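Local atomic coordinates of carbonic anhydrase (Sordaria macrospora, PDB entry 4O1K), a protein that catalyses the reversible hydration of carbon dioxide to bicarbonate, working as a zinc-dependent, tetrameric beta-carbonic anhydrase. Residues 107-112 / 171-176; 177-182 / 189-194; 82-85 / 91-94; 161-166 / 202-207. All blocks are in the same frame, centred on the assembly; numbering follows the deposited sequence. Where two conformers were deposited one is given.

Interaction 1: 107-112 / 171-176; sequences IVVCGH and RNVVKT. With ZN (zinc ion), chain B.
I107 and V173 meet tip to tip, with I107 CD1 lying 3.8 Å from V173 CG1. The isoleucine is fully extended beyond CB: CG1 stands anti to the carbonyl carbon and chi2 is -180°, which carries CD1 straight off the strand toward the helix. V173 answers with both branches, its CG1 going to I107 while CG2 faces V109 CG2 at a looser 4.3 Å. The contact is a single helical valine set against two strand residues of like facing, I107 and V109. It joins the central parallel strand 106-112 of the alpha/beta domain to the last turns of helix 154-174, which lies over one side of the sheet. Where that helix gives way to the next, V173 O takes two donors, T176 OG1 at 2.8 Å and T176 N at 3.1 Å; the hydroxyl comes in nearly along the C=O axis. The K175 chain runs out extended, and its NZ donates to N172 OD1 at 3.0 Å and also forms a salt bridge with D139 of the second subunit. At the far end of the strand, H112 binds zinc through NE2 at 2.1 Å, and C56, D58 and C115 complete the site.

Interaction 2: 177-182 / 189-194; sequences AALQQS and PVIHGW
L179 leaves its helix with CG anti to the backbone N (chi1 180°), and an unusual chi2 of 111° swings CD1 toward the strand. I191 supplies the other half: its CG1 lies beside the backbone N, and an extended chi2 of 176° sends CD1 out to the leucine. The two chains cross obliquely. L179 CD1 lies 3.8 Å from I191 CG1; the modelled 3.4 Å between L179 CD1 and I191 CD1 is shorter than normal methyl packing, and with the strained leucine torsion it is best read with caution. The same L179 methyl rests 3.8 Å from CG of P189, so one branch serves both the proline ring and the isoleucine.

P189 follows a cis peptide bond and is the last residue before the strand. Its CD is approached by S182 from the next turn of the helix, CB at 3.9 Å and OG at 3.7 Å. That hydroxyl, bonded to the carbonyl O of F188 just ahead of the proline, meets CD only by van der Waals contact at the ring's rim. The carbonyl O of P189 is buried here and has no partner in the model.

Helix 177-186 thus turns back onto strand 190-197, the helix-to-strand step that delivers the fourth strand to the sheet. V174 of helix 154-174 and F210 of helix 210-218 pack against both L179 and I191, P189 also touches I107 of the adjoining strand, and V99 of helix 89-100 borders S182.

Interaction 3: 82-85 / 91-94; sequences NLVC and VMSV
V84 and M92 cross at about a right angle where the loop after strand 74-79 folds against the helix it leads into. Helix 89-100 is the connection of a beta-alpha-beta crossover: it links parallel strands 74-79 and 106-112, which flank strand 51-56 in the sheet. From CB, the M92 chain leaves beside its own backbone N, which sets CG 3.8 Å from the carbonyl O of C85. Chi2 (-69°) then bends the chain, and SD passes that same oxygen at 4.3 Å. A second bend at chi3 (112°) brings CE to the loop, where it touches both C85 O, at 3.7 Å, and V84 CG1. The methyl pair V84 CG1 and M92 CE is modelled at 3.4 Å, closer than usual for carbons.

V91, a residue earlier on the helix, meets mainly the loop's backbone, with a looser 4.4 Å from V91 CG2 to V84 CG2. Q169 of helix 154-174 also holds the loop, accepting from V84 N, and L83 turns its end away from helix 89-100 to lie about 9 Å, side chain to metal, from the zinc ion. C85 and M92 also pack on T87 and R135, respectively, of the second subunit. In V91, CG1 sits between the backbone N and the carbonyl carbon, and from there it reaches C85 N at 3.9 Å.

Interaction 4: 161-166 / 202-207; sequences LVELNV and LLKDLN
The carboxylate of E163 has K204 on one side: K204 CE stands well out of the carboxylate plane, displaced beyond OE2 and 4.1 Å from it. The charged ends do not touch, since K204 NZ stops 5.1 Å from E163 OE2; any attraction would act at a distance, at the exposed margin of the contact. E163 spends its oxygens on other partners, OE2 on the hydroxyl of Y113 and OE1 in a salt bridge with R160. The lysine chain bends at its last two torsions and crosses the glutamate at about a right angle.

This is where the C-terminal beta hairpin, strands 190-197 and 202-205, meets helix 154-174. Strand 202-205 runs antiparallel to its partner and is the outermost strand at this side of the chain's sheet. L206, just past it, carries most of the packing. Its CG lies beside the backbone N, and with chi2 extended (-179°), CD1 and CD2 are spread toward different helix atoms. CD1 sits 3.7 Å from V166 CB and equally near E163 O, on the helix backbone; CD2 takes the other side, 4.2 Å from the CG of E163. V166 CG1 also lies 3.7 Å from L206 CD1, and V195 of the paired strand packs on L206 as well.

L203 and D205 pack against F22 of the third subunit. Beyond the strand the chain is turned by an Asx turn: D205 OD1 accepts from N207 N at 2.8 Å, the donor coming from above the carboxylate plane.

Interactions 1, 2 and 4 use three successive strands of one sheet, 106-112, 190-197 and 202-205. I107 O accepts from H192 N at 2.9 Å, binding the strands of interactions 1 and 2, and G193 O accepts from L206 N at 3.0 Å, binding interaction 2 to interaction 4, although their centres are 17 Å apart. Helix 154-174 serves both interactions 1 and 4. Interaction 3 joins the group through N172 ND2, which donates to V84 O at 2.9 Å. Of the four, interaction 1 contributes a zinc ligand directly; V166 of interaction 4 lies about 10 Å, side chain to metal, from the zinc ion. Interactions 1, 2 and 3 all border the second subunit.

Interaction 1: 107-112 / 171-176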
loop_
_atom_site.group_PDB
_atom_site.type_symbol
_atom_site.label_atom_id
_atom_site.label_comp_id
_atom_site.label_asym_id
_atom_site.label_seq_id
_atom_site.Cartn_x
_atom_site.Cartn_y
_atom_site.Cartn_z
ATOM N N ILE A 107 15.068 -16.879 6.017
ATOM C CA ILE A 107 13.736 -16.271 5.979
ATOM C C ILE A 107 12.760 -17.440 5.927
ATOM O O ILE A 107 12.902 -18.309 5.096
ATOM C CB ILE A 107 13.539 -15.399 4.746
ATOM C CG1 ILE A 107 14.538 -14.238 4.735
ATOM C CG2 ILE A 107 12.108 -14.784 4.755
ATOM C CD1 ILE A 107 14.402 -13.296 3.510
ATOM N N VAL A 108 11.804 -17.492 6.850
ATOM C CA VAL A 108 10.849 -18.601 6.899
ATOM C C VAL A 108 9.488 -17.981 6.639
ATOM O O VAL A 108 9.173 -16.974 7.261
ATOM C CB VAL A 108 10.776 -19.148 8.329
ATOM C CG1 VAL A 108 9.601 -20.127 8.465
ATOM C CG2 VAL A 108 12.130 -19.800 8.733
ATOM N N VAL A 109 8.703 -18.576 5.746
ATOM C CA VAL A 109 7.275 -18.263 5.665
ATOM C C VAL A 109 6.607 -19.453 6.307
ATOM O O VAL A 109 6.786 -20.585 5.851
ATOM C CB VAL A 109 6.796 -18.151 4.213
ATOM C CG1 VAL A 109 5.272 -18.003 4.162
ATOM C CG2 VAL A 109 7.440 -16.942 3.560
ATOM N N CYS A 110 5.853 -19.206 7.379
ATOM C CA CYS A 110 5.203 -20.304 8.084
ATOM C C CYS A 110 3.705 -20.157 7.984
ATOM O O CYS A 110 3.137 -19.173 8.491
ATOM C CB CYS A 110 5.607 -20.301 9.555
ATOM S SG CYS A 110 5.090 -21.832 10.417
ATOM N N GLY A 111 3.053 -21.105 7.321
ATOM C CA GLY A 111 1.601 -21.082 7.325
ATOM C C GLY A 111 1.122 -22.002 8.430
ATOM O O GLY A 111 1.934 -22.538 9.189
ATOM N N HIS A 112 -0.189 -22.196 8.525
ATOM C CA HIS A 112 -0.687 -23.116 9.549
ATOM C C HIS A 112 -2.020 -23.688 9.124
ATOM O O HIS A 112 -2.825 -23.000 8.481
ATOM C CB HIS A 112 -0.741 -22.448 10.934
ATOM C CG HIS A 112 -1.745 -21.341 11.037
ATOM N ND1 HIS A 112 -2.808 -21.383 11.914
ATOM C CD2 HIS A 112 -1.858 -20.174 10.358
ATOM C CE1 HIS A 112 -3.551 -20.298 11.750
ATOM N NE2 HIS A 112 -2.987 -19.544 10.826
ATOM N N ARG A 171 8.022 -17.953 -3.097
ATOM C CA ARG A 171 8.384 -17.441 -4.419
ATOM C C ARG A 171 8.418 -15.913 -4.400
ATOM O O ARG A 171 9.349 -15.313 -4.935
ATOM C CB ARG A 171 7.411 -17.938 -5.503
ATOM C CG ARG A 171 7.518 -19.440 -5.813
ATOM C CD ARG A 171 6.697 -19.787 -7.072
ATOM N NE ARG A 171 7.188 -19.078 -8.257
ATOM C CZ ARG A 171 6.552 -18.068 -8.853
ATOM N NH1 ARG A 171 5.377 -17.647 -8.395
ATOM N NH2 ARG A 171 7.079 -17.484 -9.925
ATOM N N ASN A 172 7.404 -15.269 -3.811
ATOM C CA ASN A 172 7.404 -13.793 -3.744
ATOM C C ASN A 172 8.553 -13.201 -2.948
ATOM O O ASN A 172 9.005 -12.089 -3.253
ATOM C CB ASN A 172 6.084 -13.260 -3.182
ATOM C CG ASN A 172 4.888 -13.635 -4.050
ATOM O OD1 ASN A 172 5.043 -14.022 -5.204
ATOM N ND2 ASN A 172 3.696 -13.542 -3.479
ATOM N N VAL A 173 9.023 -13.916 -1.914
ATOM C CA VAL A 173 10.229 -13.444 -1.208
ATOM C C VAL A 173 11.431 -13.525 -2.150
ATOM O O VAL A 173 12.251 -12.584 -2.213
ATOM C CB VAL A 173 10.544 -14.276 0.058
ATOM C CG1 VAL A 173 11.891 -13.836 0.649
ATOM C CG2 VAL A 173 9.476 -14.073 1.096
ATOM N N VAL A 174 11.508 -14.603 -2.925
ATOM C CA VAL A 174 12.664 -14.755 -3.844
ATOM C C VAL A 174 12.775 -13.692 -4.946
ATOM O O VAL A 174 13.884 -13.383 -5.453
ATOM C CB VAL A 174 12.706 -16.167 -4.434
ATOM C CG1 VAL A 174 13.858 -16.354 -5.427
ATOM C CG2 VAL A 174 12.871 -17.152 -3.330
ATOM N N LYS A 175 11.636 -13.129 -5.325
ATOM C CA LYS A 175 11.618 -12.077 -6.349
ATOM C C LYS A 175 12.283 -10.800 -5.893
ATOM O O LYS A 175 12.695 -9.976 -6.732
ATOM C CB LYS A 175 10.180 -11.751 -6.740
ATOM C CG LYS A 175 9.395 -12.922 -7.340
ATOM C CD LYS A 175 7.906 -12.503 -7.555
ATOM C CE LYS A 175 7.065 -13.715 -7.984
ATOM N NZ LYS A 175 5.616 -13.314 -8.085
ATOM N N THR A 176 12.389 -10.607 -4.572
ATOM C CA THR A 176 12.941 -9.344 -4.070
ATOM C C THR A 176 14.389 -9.155 -4.448
ATOM O O THR A 176 15.164 -10.106 -4.444
ATOM C CB THR A 176 12.741 -9.134 -2.557
ATOM O OG1 THR A 176 13.523 -10.080 -1.802
ATOM C CG2 THR A 176 11.280 -9.295 -2.219
HETATM ZN ZN ZN B . -3.876 -18.023 9.679
#

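Interaction 2: 177-182 / 189-194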
loop_
_atom_site.group_PDB
_atom_site.type_symbol
_atom_site.label_atom_id
_atom_site.label_comp_id
_atom_site.label_asym_id
_atom_site.label_seq_id
_atom_site.Cartn_x
_atom_site.Cartn_y
_atom_site.Cartn_z
ATOM N N ALA A 177 14.745 -7.916 -4.794
ATOM C CA ALA A 177 16.112 -7.577 -5.178
ATOM C C ALA A 177 17.082 -7.839 -4.032
ATOM O O ALA A 177 18.198 -8.323 -4.254
ATOM C CB ALA A 177 16.196 -6.101 -5.644
ATOM N N ALA A 178 16.638 -7.537 -2.813
ATOM C CA ALA A 178 17.472 -7.691 -1.622
ATOM C C ALA A 178 17.917 -9.138 -1.512
ATOM O O ALA A 178 19.126 -9.436 -1.388
ATOM C CB ALA A 178 16.682 -7.288 -0.383
ATOM N N LEU A 179 16.929 -10.034 -1.538
ATOM C CA LEU A 179 17.190 -11.474 -1.426
ATOM C C LEU A 179 18.166 -11.953 -2.490
ATOM O O LEU A 179 19.156 -12.632 -2.180
ATOM C CB LEU A 179 15.901 -12.297 -1.545
ATOM C CG LEU A 179 16.400 -13.739 -1.411
ATOM C CD1 LEU A 179 15.955 -14.371 -0.131
ATOM C CD2 LEU A 179 16.160 -14.633 -2.621
ATOM N N GLN A 180 17.905 -11.602 -3.749
ATOM C CA GLN A 180 18.752 -12.092 -4.838
ATOM C C GLN A 180 20.184 -11.577 -4.749
ATOM O O GLN A 180 21.139 -12.343 -4.918
ATOM C CB GLN A 180 18.154 -11.757 -6.214
ATOM C CG GLN A 180 18.954 -12.405 -7.341
ATOM C CD GLN A 180 18.420 -12.078 -8.716
ATOM O OE1 GLN A 180 19.179 -12.013 -9.686
ATOM N NE2 GLN A 180 17.108 -11.886 -8.814
ATOM N N GLN A 181 20.330 -10.283 -4.488
ATOM C CA GLN A 181 21.655 -9.683 -4.346
ATOM C C GLN A 181 22.434 -10.348 -3.215
ATOM O O GLN A 181 23.567 -10.813 -3.423
ATOM C CB GLN A 181 21.539 -8.176 -4.108
ATOM C CG GLN A 181 21.089 -7.383 -5.348
ATOM C CD GLN A 181 20.527 -6.018 -4.996
ATOM O OE1 GLN A 181 20.054 -5.796 -3.877
ATOM N NE2 GLN A 181 20.565 -5.097 -5.950
ATOM N N SER A 182 21.825 -10.410 -2.030
ATOM C CA SER A 182 22.484 -11.045 -0.889
ATOM C C SER A 182 22.852 -12.492 -1.193
ATOM O O SER A 182 23.968 -12.935 -0.885
ATOM C CB SER A 182 21.611 -10.960 0.375
ATOM O OG SER A 182 22.363 -11.341 1.524
ATOM N N PRO A 189 20.386 -14.913 2.613
ATOM C CA PRO A 189 19.609 -15.887 3.384
ATOM C C PRO A 189 19.077 -17.018 2.528
ATOM O O PRO A 189 18.935 -16.888 1.308
ATOM C CB PRO A 189 18.424 -15.057 3.905
ATOM C CG PRO A 189 18.239 -13.988 2.875
ATOM C CD PRO A 189 19.659 -13.636 2.460
ATOM N N VAL A 190 18.791 -18.144 3.168
ATOM C CA VAL A 190 18.054 -19.174 2.470
ATOM C C VAL A 190 16.614 -19.112 2.958
ATOM O O VAL A 190 16.319 -18.652 4.074
ATOM C CB VAL A 190 18.661 -20.575 2.650
ATOM C CG1 VAL A 190 20.062 -20.637 2.004
ATOM C CG2 VAL A 190 18.733 -20.943 4.118
ATOM N N ILE A 191 15.730 -19.580 2.109
ATOM C CA ILE A 191 14.308 -19.434 2.330
ATOM C C ILE A 191 13.655 -20.766 2.646
ATOM O O ILE A 191 13.949 -21.776 1.983
ATOM C CB ILE A 191 13.707 -18.850 1.075
ATOM C CG1 ILE A 191 13.884 -17.340 1.120
ATOM C CG2 ILE A 191 12.248 -19.196 0.945
ATOM C CD1 ILE A 191 13.431 -16.707 -0.084
ATOM N N HIS A 192 12.769 -20.767 3.640
ATOM C CA HIS A 192 12.077 -21.987 4.042
ATOM C C HIS A 192 10.580 -21.767 4.024
ATOM O O HIS A 192 10.112 -20.667 4.340
ATOM C CB HIS A 192 12.449 -22.377 5.461
ATOM C CG HIS A 192 13.915 -22.378 5.732
ATOM N ND1 HIS A 192 14.701 -23.502 5.578
ATOM C CD2 HIS A 192 14.733 -21.407 6.201
ATOM C CE1 HIS A 192 15.947 -23.210 5.913
ATOM N NE2 HIS A 192 15.991 -21.949 6.303
ATOM N N GLY A 193 9.841 -22.818 3.660
ATOM C CA GLY A 193 8.387 -22.773 3.702
ATOM C C GLY A 193 7.952 -23.873 4.649
ATOM O O GLY A 193 8.164 -25.032 4.371
ATOM N N TRP A 194 7.342 -23.502 5.761
ATOM C CA TRP A 194 6.950 -24.482 6.774
ATOM C C TRP A 194 5.476 -24.320 7.071
ATOM O O TRP A 194 4.863 -23.298 6.704
ATOM C CB TRP A 194 7.757 -24.258 8.050
ATOM C CG TRP A 194 9.266 -24.457 7.936
ATOM C CD1 TRP A 194 9.956 -25.103 6.935
ATOM C CD2 TRP A 194 10.260 -23.997 8.872
ATOM N NE1 TRP A 194 11.322 -25.080 7.213
ATOM C CE2 TRP A 194 11.527 -24.397 8.385
ATOM C CE3 TRP A 194 10.200 -23.279 10.077
ATOM C CZ2 TRP A 194 12.725 -24.113 9.074
ATOM C CZ3 TRP A 194 11.394 -22.995 10.756
ATOM C CH2 TRP A 194 12.633 -23.403 10.246
#

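Interaction 3: 82-85 / 91-94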
loop_
_atom_site.group_PDB
_atom_site.type_symbol
_atom_site.label_atom_id
_atom_site.label_comp_id
_atom_site.label_asym_id
_atom_site.label_seq_id
_atom_site.Cartn_x
_atom_site.Cartn_y
_atom_site.Cartn_z
ATOM N N ASN A 82 -0.201 -14.845 6.294
ATOM C CA ASN A 82 1.237 -14.877 6.039
ATOM C C ASN A 82 1.591 -14.558 4.589
ATOM O O ASN A 82 2.343 -15.312 3.943
ATOM C CB ASN A 82 1.891 -16.203 6.523
ATOM C CG ASN A 82 1.142 -17.470 6.071
ATOM O OD1 ASN A 82 0.272 -17.987 6.786
ATOM N ND2 ASN A 82 1.493 -17.984 4.890
ATOM N N LEU A 83 1.017 -13.460 4.086
ATOM C CA LEU A 83 1.215 -13.042 2.700
ATOM C C LEU A 83 2.442 -12.161 2.477
ATOM O O LEU A 83 2.804 -11.321 3.322
ATOM C CB LEU A 83 -0.019 -12.272 2.197
ATOM C CG LEU A 83 -1.333 -13.022 2.219
ATOM C CD1 LEU A 83 -2.486 -12.132 1.708
ATOM C CD2 LEU A 83 -1.232 -14.235 1.327
ATOM N N VAL A 84 3.073 -12.332 1.306
ATOM C CA VAL A 84 4.158 -11.445 0.890
ATOM C C VAL A 84 3.694 -10.806 -0.426
ATOM O O VAL A 84 3.836 -11.416 -1.499
ATOM C CB VAL A 84 5.467 -12.244 0.693
ATOM C CG1 VAL A 84 6.560 -11.352 0.198
ATOM C CG2 VAL A 84 5.918 -12.861 2.041
ATOM N N CYS A 85 3.095 -9.615 -0.317
ATOM C CA CYS A 85 2.457 -8.941 -1.478
ATOM C C CYS A 85 3.408 -7.890 -2.035
ATOM O O CYS A 85 3.966 -7.091 -1.274
ATOM C CB CYS A 85 1.184 -8.233 -1.044
ATOM S SG CYS A 85 -0.100 -9.323 -0.321
ATOM N N VAL A 91 5.441 -5.380 4.542
ATOM C CA VAL A 91 6.279 -6.582 4.427
ATOM C C VAL A 91 7.510 -6.368 3.561
ATOM O O VAL A 91 8.588 -6.915 3.859
ATOM C CB VAL A 91 5.476 -7.838 3.947
ATOM C CG1 VAL A 91 5.254 -7.817 2.443
ATOM C CG2 VAL A 91 6.206 -9.125 4.286
ATOM N N MET A 92 7.368 -5.596 2.485
ATOM C CA MET A 92 8.522 -5.397 1.609
ATOM C C MET A 92 9.648 -4.686 2.342
ATOM O O MET A 92 10.835 -5.045 2.227
ATOM C CB MET A 92 8.129 -4.618 0.364
ATOM C CG MET A 92 7.263 -5.408 -0.571
ATOM S SD MET A 92 8.277 -6.735 -1.289
ATOM C CE MET A 92 7.490 -8.125 -0.526
ATOM N N SER A 93 9.275 -3.707 3.146
ATOM C CA SER A 93 10.276 -2.960 3.881
ATOM C C SER A 93 10.840 -3.842 4.989
ATOM O O SER A 93 12.047 -3.777 5.302
ATOM C CB SER A 93 9.699 -1.642 4.419
ATOM O OG SER A 93 8.690 -1.900 5.358
ATOM N N VAL A 94 10.016 -4.708 5.574
ATOM C CA VAL A 94 10.655 -5.609 6.530
ATOM C C VAL A 94 11.629 -6.674 5.927
ATOM O O VAL A 94 12.656 -7.007 6.546
ATOM C CB VAL A 94 9.673 -6.185 7.518
ATOM C CG1 VAL A 94 8.880 -7.281 6.919
ATOM C CG2 VAL A 94 10.432 -6.730 8.644
#

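Interaction 4: 161-166 / 202-207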
loop_
_atom_site.group_PDB
_atom_site.type_symbol
_atom_site.label_atom_id
_atom_site.label_comp_id
_atom_site.label_asym_id
_atom_site.label_seq_id
_atom_site.Cartn_x
_atom_site.Cartn_y
_atom_site.Cartn_z
ATOM N N LEU A 161 -4.294 -25.886 -0.109
ATOM C CA LEU A 161 -4.226 -24.440 -0.368
ATOM C C LEU A 161 -3.320 -23.717 0.620
ATOM O O LEU A 161 -2.585 -22.792 0.252
ATOM C CB LEU A 161 -5.622 -23.818 -0.307
ATOM C CG LEU A 161 -5.688 -22.305 -0.526
ATOM C CD1 LEU A 161 -5.053 -21.910 -1.850
ATOM C CD2 LEU A 161 -7.127 -21.813 -0.452
ATOM N N VAL A 162 -3.374 -24.126 1.880
ATOM C CA VAL A 162 -2.516 -23.523 2.901
ATOM C C VAL A 162 -1.065 -23.740 2.481
ATOM O O VAL A 162 -0.217 -22.788 2.520
ATOM C CB VAL A 162 -2.774 -24.179 4.275
ATOM C CG1 VAL A 162 -1.611 -23.958 5.222
ATOM C CG2 VAL A 162 -4.069 -23.628 4.893
ATOM N N GLU A 163 -0.793 -24.975 2.039
ATOM C CA GLU A 163 0.575 -25.361 1.638
ATOM C C GLU A 163 1.050 -24.581 0.395
ATOM O O GLU A 163 2.167 -24.028 0.348
ATOM C CB GLU A 163 0.635 -26.879 1.373
ATOM C CG GLU A 163 0.373 -27.705 2.640
ATOM C CD GLU A 163 0.201 -29.199 2.374
ATOM O OE1 GLU A 163 0.204 -29.616 1.198
ATOM O OE2 GLU A 163 0.061 -29.946 3.364
ATOM N N LEU A 164 0.232 -24.595 -0.645
ATOM C CA LEU A 164 0.557 -23.842 -1.856
ATOM C C LEU A 164 0.718 -22.355 -1.602
ATOM O O LEU A 164 1.494 -21.685 -2.284
ATOM C CB LEU A 164 -0.504 -24.077 -2.921
ATOM C CG LEU A 164 -0.413 -25.530 -3.427
ATOM C CD1 LEU A 164 -1.645 -25.866 -4.225
ATOM C CD2 LEU A 164 0.815 -25.671 -4.289
ATOM N N ASN A 165 -0.059 -21.810 -0.673
ATOM C CA ASN A 165 0.089 -20.404 -0.313
ATOM C C ASN A 165 1.464 -20.203 0.278
ATOM O O ASN A 165 2.160 -19.279 -0.093
ATOM C CB ASN A 165 -0.952 -19.967 0.718
ATOM C CG ASN A 165 -0.914 -18.465 0.996
ATOM O OD1 ASN A 165 -0.847 -17.634 0.063
ATOM N ND2 ASN A 165 -0.953 -18.106 2.282
ATOM N N VAL A 166 1.858 -21.054 1.222
ATOM C CA VAL A 166 3.235 -20.920 1.730
ATOM C C VAL A 166 4.258 -20.933 0.575
ATOM O O VAL A 166 5.126 -20.053 0.501
ATOM C CB VAL A 166 3.583 -22.014 2.705
ATOM C CG1 VAL A 166 5.106 -21.945 3.045
ATOM C CG2 VAL A 166 2.787 -21.797 3.991
ATOM N N LEU A 202 3.260 -29.953 15.627
ATOM C CA LEU A 202 4.472 -30.222 14.866
ATOM C C LEU A 202 4.654 -29.252 13.721
ATOM O O LEU A 202 3.673 -28.860 13.063
ATOM C CB LEU A 202 4.449 -31.629 14.302
ATOM C CG LEU A 202 5.066 -32.729 15.153
ATOM C CD1 LEU A 202 3.988 -33.495 15.895
ATOM C CD2 LEU A 202 5.858 -33.668 14.269
ATOM N N LEU A 203 5.906 -28.866 13.485
ATOM C CA LEU A 203 6.247 -28.047 12.324
ATOM C C LEU A 203 6.556 -29.008 11.219
ATOM O O LEU A 203 7.211 -30.035 11.447
ATOM C CB LEU A 203 7.509 -27.236 12.564
ATOM C CG LEU A 203 7.541 -25.755 12.862
ATOM C CD1 LEU A 203 8.971 -25.259 12.669
ATOM C CD2 LEU A 203 6.571 -24.980 11.996
ATOM N N LYS A 204 6.117 -28.687 10.007
ATOM C CA LYS A 204 6.419 -29.539 8.868
ATOM C C LYS A 204 7.145 -28.698 7.840
ATOM O O LYS A 204 6.791 -27.545 7.630
ATOM C CB LYS A 204 5.117 -30.089 8.291
ATOM C CG LYS A 204 5.232 -30.781 6.937
ATOM C CD LYS A 204 3.854 -31.314 6.498
ATOM C CE LYS A 204 3.651 -31.242 4.984
ATOM N NZ LYS A 204 4.727 -31.911 4.174
ATOM N N ASP A 205 8.163 -29.277 7.222
ATOM C CA ASP A 205 8.906 -28.596 6.175
ATOM C C ASP A 205 8.268 -28.963 4.824
ATOM O O ASP A 205 8.113 -30.133 4.505
ATOM C CB ASP A 205 10.365 -29.059 6.225
ATOM C CG ASP A 205 11.273 -28.248 5.315
ATOM O OD1 ASP A 205 10.757 -27.384 4.575
ATOM O OD2 ASP A 205 12.502 -28.495 5.323
ATOM N N LEU A 206 7.898 -27.958 4.042
ATOM C CA LEU A 206 7.348 -28.192 2.708
ATOM C C LEU A 206 8.467 -28.423 1.722
ATOM O O LEU A 206 8.217 -28.709 0.539
ATOM C CB LEU A 206 6.525 -26.990 2.268
ATOM C CG LEU A 206 5.328 -26.793 3.181
ATOM C CD1 LEU A 206 4.523 -25.600 2.680
ATOM C CD2 LEU A 206 4.486 -28.056 3.249
ATOM N N ASN A 207 9.702 -28.335 2.220
ATOM C CA ASN A 207 10.881 -28.620 1.403
ATOM C C ASN A 207 10.842 -27.812 0.120
ATOM O O ASN A 207 10.950 -28.357 -0.981
ATOM C CB ASN A 207 10.997 -30.116 1.124
ATOM C CG ASN A 207 11.088 -30.932 2.406
ATOM O OD1 ASN A 207 11.753 -30.533 3.356
ATOM N ND2 ASN A 207 10.402 -32.063 2.440
#